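Local coordinates for putative polyprenyl synthetase (Streptomyces coelicolor, PDB 3NF2), which probably joins isoprenyl units into polyprenyl diphosphates with the help of magnesium, at residues Ala56-Leu61 against Val81-Val86; Thr145-Lys150 against Ala191-Ala196. All blocks are in the same frame, centred on the assembly; numbering follows the deposited sequence.

Contact 1. Residues Ala56-Leu61 against Val81-Val86. With SO4 (sulfate ion), chain B.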
loop_
_atom_site.group_PDB
_atom_site.type_symbol
_atom_site.label_atom_id
_atom_site.label_comp_id
_atom_site.label_asym_id
_atom_site.label_seq_id
_atom_site.Cartn_x
_atom_site.Cartn_y
_atom_site.Cartn_z
ATOM N N ALA A 56 -16.553 5.680 -16.014
ATOM C CA ALA A 56 -15.286 6.155 -16.547
ATOM C C ALA A 56 -15.059 7.647 -16.328
ATOM O O ALA A 56 -14.397 8.301 -17.140
ATOM C CB ALA A 56 -15.185 5.812 -18.023
ATOM N N VAL A 57 -15.581 8.173 -15.220
ATOM C CA VAL A 57 -15.482 9.599 -14.918
ATOM C C VAL A 57 -14.028 10.040 -14.726
ATOM O O VAL A 57 -13.572 10.978 -15.394
ATOM C CB VAL A 57 -16.338 9.996 -13.684
ATOM C CG1 VAL A 57 -16.218 11.491 -13.407
ATOM C CG2 VAL A 57 -17.792 9.618 -13.897
ATOM N N ARG A 58 -13.310 9.352 -13.836
ATOM C CA ARG A 58 -11.902 9.675 -13.548
ATOM C C ARG A 58 -10.944 9.631 -14.771
ATOM O O ARG A 58 -10.167 10.587 -14.972
ATOM C CB ARG A 58 -11.347 8.845 -12.371
ATOM C CG ARG A 58 -12.102 8.976 -11.051
ATOM C CD ARG A 58 -11.678 7.887 -10.046
ATOM N NE ARG A 58 -11.832 6.552 -10.615
ATOM C CZ ARG A 58 -12.859 5.739 -10.385
ATOM N NH1 ARG A 58 -13.830 6.088 -9.554
ATOM N NH2 ARG A 58 -12.906 4.556 -10.981
ATOM N N PRO A 59 -10.978 8.537 -15.575
ATOM C CA PRO A 59 -10.119 8.556 -16.766
ATOM C C PRO A 59 -10.452 9.687 -17.751
ATOM O O PRO A 59 -9.534 10.383 -18.218
ATOM C CB PRO A 59 -10.359 7.184 -17.416
ATOM C CG PRO A 59 -11.465 6.541 -16.659
ATOM C CD PRO A 59 -11.543 7.193 -15.335
ATOM N N ALA A 60 -11.742 9.877 -18.035
ATOM C CA ALA A 60 -12.198 10.981 -18.890
ATOM C C ALA A 60 -11.678 12.321 -18.384
ATOM O O ALA A 60 -11.251 13.155 -19.161
ATOM C CB ALA A 60 -13.728 11.009 -18.982
ATOM N N LEU A 61 -11.696 12.493 -17.069
ATOM C CA LEU A 61 -11.263 13.718 -16.427
ATOM C C LEU A 61 -9.767 13.941 -16.627
ATOM O O LEU A 61 -9.345 15.042 -16.972
ATOM C CB LEU A 61 -11.605 13.634 -14.939
ATOM C CG LEU A 61 -12.279 14.754 -14.146
ATOM C CD1 LEU A 61 -12.925 15.813 -15.011
ATOM C CD2 LEU A 61 -13.313 14.134 -13.221
ATOM N N VAL A 81 -4.325 6.134 -15.600
ATOM C CA VAL A 81 -4.004 4.755 -15.254
ATOM C C VAL A 81 -3.628 4.690 -13.765
ATOM O O VAL A 81 -4.157 3.866 -13.017
ATOM C CB VAL A 81 -2.898 4.172 -16.206
ATOM C CG1 VAL A 81 -2.288 2.878 -15.668
ATOM C CG2 VAL A 81 -3.474 3.920 -17.588
ATOM N N ALA A 82 -2.769 5.605 -13.339
ATOM C CA ALA A 82 -2.357 5.695 -11.945
ATOM C C ALA A 82 -3.543 5.928 -10.991
ATOM O O ALA A 82 -3.609 5.303 -9.920
ATOM C CB ALA A 82 -1.314 6.785 -11.779
ATOM N N VAL A 83 -4.468 6.808 -11.395
ATOM C CA VAL A 83 -5.681 7.100 -10.628
ATOM C C VAL A 83 -6.572 5.855 -10.501
ATOM O O VAL A 83 -7.091 5.555 -9.417
ATOM C CB VAL A 83 -6.478 8.291 -11.240
ATOM C CG1 VAL A 83 -7.899 8.329 -10.721
ATOM C CG2 VAL A 83 -5.815 9.615 -10.897
ATOM N N GLU A 84 -6.719 5.120 -11.599
ATOM C CA GLU A 84 -7.523 3.909 -11.597
ATOM C C GLU A 84 -6.913 2.812 -10.739
ATOM O O GLU A 84 -7.633 2.046 -10.095
ATOM C CB GLU A 84 -7.713 3.397 -13.018
ATOM C CG GLU A 84 -8.703 4.198 -13.848
ATOM C CD GLU A 84 -9.951 4.571 -13.075
ATOM O OE1 GLU A 84 -10.032 5.735 -12.628
ATOM O OE2 GLU A 84 -10.836 3.701 -12.909
ATOM N N LEU A 85 -5.583 2.743 -10.747
ATOM C CA LEU A 85 -4.843 1.754 -9.980
ATOM C C LEU A 85 -4.978 1.993 -8.480
ATOM O O LEU A 85 -5.268 1.055 -7.730
ATOM C CB LEU A 85 -3.371 1.721 -10.410
ATOM C CG LEU A 85 -3.085 1.003 -11.733
ATOM C CD1 LEU A 85 -1.659 1.287 -12.221
ATOM C CD2 LEU A 85 -3.338 -0.504 -11.646
ATOM N N VAL A 86 -4.790 3.251 -8.064
ATOM C CA VAL A 86 -4.951 3.663 -6.665
ATOM C C VAL A 86 -6.387 3.439 -6.213
ATOM O O VAL A 86 -6.626 2.914 -5.110
ATOM C CB VAL A 86 -4.545 5.144 -6.437
ATOM C CG1 VAL A 86 -4.996 5.631 -5.074
ATOM C CG2 VAL A 86 -3.045 5.304 -6.532
HETATM S S SO4 B . -16.112 2.785 -10.434
HETATM O O1 SO4 B . -14.909 2.716 -11.265
HETATM O O2 SO4 B . -17.277 2.582 -11.293
HETATM O O3 SO4 B . -16.033 1.739 -9.409
HETATM O O4 SO4 B . -16.233 4.094 -9.779
#

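Contact 2. Residues Thr145-Lys150 against Ala191-Ala196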
loop_
_atom_site.group_PDB
_atom_site.type_symbol
_atom_site.label_atom_id
_atom_site.label_comp_id
_atom_site.label_asym_id
_atom_site.label_seq_id
_atom_site.Cartn_x
_atom_site.Cartn_y
_atom_site.Cartn_z
ATOM N N THR A 145 3.139 12.560 -9.323
ATOM C CA THR A 145 3.186 11.542 -8.262
ATOM C C THR A 145 2.910 12.169 -6.889
ATOM O O THR A 145 2.283 11.542 -6.037
ATOM C CB THR A 145 4.536 10.761 -8.242
ATOM O OG1 THR A 145 4.915 10.404 -9.574
ATOM C CG2 THR A 145 4.430 9.473 -7.404
ATOM N N ARG A 146 3.369 13.407 -6.701
ATOM C CA ARG A 146 3.114 14.204 -5.493
ATOM C C ARG A 146 1.611 14.389 -5.263
ATOM O O ARG A 146 1.128 14.280 -4.135
ATOM C CB ARG A 146 3.803 15.569 -5.630
ATOM C CG ARG A 146 3.498 16.604 -4.555
ATOM C CD ARG A 146 4.687 16.815 -3.653
ATOM N NE ARG A 146 4.355 17.603 -2.468
ATOM C CZ ARG A 146 4.658 18.890 -2.299
ATOM N NH1 ARG A 146 5.304 19.559 -3.249
ATOM N NH2 ARG A 146 4.314 19.507 -1.174
ATOM N N ARG A 147 0.888 14.650 -6.351
ATOM C CA ARG A 147 -0.557 14.834 -6.330
ATOM C C ARG A 147 -1.267 13.522 -6.051
ATOM O O ARG A 147 -2.298 13.505 -5.385
ATOM C CB ARG A 147 -1.054 15.369 -7.679
ATOM C CG ARG A 147 -0.408 16.659 -8.149
ATOM C CD ARG A 147 -1.058 17.864 -7.538
ATOM N NE ARG A 147 -0.272 19.070 -7.773
ATOM C CZ ARG A 147 -0.713 20.302 -7.548
ATOM N NH1 ARG A 147 -1.947 20.492 -7.093
ATOM N NH2 ARG A 147 0.076 21.343 -7.786
ATOM N N LEU A 148 -0.721 12.432 -6.590
ATOM C CA LEU A 148 -1.289 11.100 -6.402
ATOM C C LEU A 148 -1.156 10.690 -4.946
ATOM O O LEU A 148 -2.081 10.121 -4.374
ATOM C CB LEU A 148 -0.580 10.082 -7.298
ATOM C CG LEU A 148 -1.253 8.709 -7.458
ATOM C CD1 LEU A 148 -2.406 8.763 -8.457
ATOM C CD2 LEU A 148 -0.242 7.668 -7.864
ATOM N N THR A 149 -0.002 11.011 -4.362
ATOM C CA THR A 149 0.306 10.693 -2.973
ATOM C C THR A 149 -0.633 11.407 -1.995
ATOM O O THR A 149 -1.098 10.801 -1.041
ATOM C CB THR A 149 1.783 11.016 -2.645
ATOM O OG1 THR A 149 2.621 10.349 -3.596
ATOM C CG2 THR A 149 2.164 10.563 -1.205
ATOM N N LYS A 150 -0.913 12.680 -2.253
ATOM C CA LYS A 150 -1.825 13.465 -1.436
ATOM C C LYS A 150 -3.210 12.817 -1.437
ATOM O O LYS A 150 -3.820 12.644 -0.375
ATOM C CB LYS A 150 -1.890 14.911 -1.945
ATOM C CG LYS A 150 -2.908 15.796 -1.209
ATOM C CD LYS A 150 -2.921 17.228 -1.723
ATOM C CE LYS A 150 -3.972 18.058 -0.990
ATOM N NZ LYS A 150 -3.642 19.507 -1.006
ATOM N N ALA A 191 -7.633 13.364 -10.229
ATOM C CA ALA A 191 -7.955 13.058 -11.622
ATOM C C ALA A 191 -8.142 14.324 -12.462
ATOM O O ALA A 191 -7.735 14.366 -13.621
ATOM C CB ALA A 191 -9.189 12.191 -11.703
ATOM N N SER A 192 -8.740 15.352 -11.854
ATOM C CA SER A 192 -8.997 16.626 -12.517
ATOM C C SER A 192 -7.742 17.445 -12.789
ATOM O O SER A 192 -7.745 18.281 -13.688
ATOM C CB SER A 192 -9.982 17.477 -11.702
ATOM O OG SER A 192 -11.284 16.917 -11.747
ATOM N N SER A 193 -6.686 17.216 -12.017
ATOM C CA SER A 193 -5.482 18.039 -12.128
ATOM C C SER A 193 -4.226 17.313 -12.639
ATOM O O SER A 193 -3.236 17.966 -12.978
ATOM C CB SER A 193 -5.176 18.723 -10.794
ATOM O OG SER A 193 -4.751 17.788 -9.816
ATOM N N ILE A 194 -4.262 15.983 -12.704
ATOM C CA ILE A 194 -3.050 15.201 -12.986
ATOM C C ILE A 194 -2.543 15.286 -14.451
ATOM O O ILE A 194 -1.336 15.436 -14.684
ATOM C CB ILE A 194 -3.166 13.725 -12.472
ATOM C CG1 ILE A 194 -1.780 13.084 -12.344
ATOM C CG2 ILE A 194 -4.169 12.886 -13.310
ATOM C CD1 ILE A 194 -1.788 11.706 -11.696
ATOM N N GLY A 195 -3.459 15.209 -15.414
ATOM C CA GLY A 195 -3.129 15.384 -16.829
ATOM C C GLY A 195 -2.446 16.716 -17.095
ATOM O O GLY A 195 -1.489 16.779 -17.862
ATOM N N ALA A 196 -2.935 17.766 -16.436
ATOM C CA ALA A 196 -2.411 19.122 -16.575
ATOM C C ALA A 196 -0.998 19.237 -16.046
ATOM O O ALA A 196 -0.146 19.870 -16.676
ATOM C CB ALA A 196 -3.316 20.109 -15.857
#

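Contact 1. Residues Ala56-Leu61 against Val81-Val86
Arg58 grips Glu84 side-on, using two nitrogens for the two oxygens of one carboxylate. Arg58 NE donates to Glu84 OE1 over 2.8 Å, while Arg58 NH2 reaches Glu84 OE2 at 3.0 Å. Both bonds are nearly straight, both meet syn lone pairs, and the guanidinium and carboxylate planes lie only 9° apart, so the paired groups form one flat salt bridge with little freedom to rotate. A sulfate, probably from the crystallisation liquor, occupies another edge of the guanidinium: Arg58 NH2 binds its O1 at 2.7 Å, and Arg58 NH1 binds O4 at 3.1 Å. Arg58 NH2 thus serves both anions. The backbone N of Lys55 and the side chain of Arg104 hold the same sulfate.

The bend at chi3 of Arg58 (-55°) turns its far end so that NE meets the carboxylate and the terminal nitrogens lead on to the sulfate. With an alanine in place of the arginine, the Glu84 carboxylate would probably lose its cationic mate, and the sulfate two of its donors. Closer to the backbones, Pro59 CD lies 3.4 Å from Glu84 OE1, bringing the proline ring against the same oxygen that accepts from NE. Val83 CG1 rests on the aliphatic part of the arginine, 3.9 Å from Arg58 CB. These side chains bridge two nearly antiparallel helical segments (157° between directions), while Leu187 and Leu188 of helix 173-198 also pack on Arg58.

Lys55, Arg58 and Pro59 belong to the Gly-Lys-x-x-Arg-Pro signature of trans-prenyltransferases. Its basic residues line the isopentenyl diphosphate pocket in relatives, and the sulfate is consistent with a diphosphate position there, beside a guanidinium whose orientation Glu84 is likely to fix.

Contact 2. Residues Thr145-Lys150 against Ala191-Ala196
Between residues 145-150 and 191-196, on two helices of the all-helical isoprenoid synthase fold, the backbones come nearest at Arg147 and Ile194, with CA atoms 7.1 Å apart. No hydrogen bond links the two segments, and the contact is made by loosely meeting side chains. Leu148 CD1 and Ile194 CD1 come within 4.4 Å, methyl against methyl. An extended chain, with CD1 of Ile194 anti to its CA (chi2 173°), carries that methyl out to the leucine. Alongside, the aliphatic part of Arg147 passes Ser193, with Arg147 CD 4.3 Å from Ser193 OG. That hydroxyl is already bonded to Ala189 O, one turn back in its own helix. The guanidinium of Arg147 continues past the serine to Asp207, Glu210 and Glu203, so its salt bridges tie helix 139-165 to a third helix, 203-230.

Leu148 also packs on Ala82 and Val86 of helix 77-98, and Leu134 and Ala127 of the second subunit cover Thr145 and Thr149. Within helix 139-165, Thr145 O accepts twice, from opposite faces of its carbonyl plane: from Thr149 N, and from Thr149 OG1 at 2.7 Å.

Overall arrangement
The two contacts lie side by side, their centres about 11 Å apart, and touch directly: Leu61 CG meets Ser192 OG at 3.4 Å, and Arg58 O lies 3.8 Å from Ala191 CB. Four helices, 57-67, 77-98, 139-165 and 173-198, are thereby joined in one part of the bundle. Contact 1 is partly buried and centred on charge, its salt bridge running out to an anion site. Contact 2 is more buried, farther from the chain centre and close to the second subunit; it relies on sparse apolar packing, and the ionic bonds of its arginine go to another helix. Contact 1 thus borders a probable substrate pocket, whereas contact 2 joins neighbouring helices of the bundle.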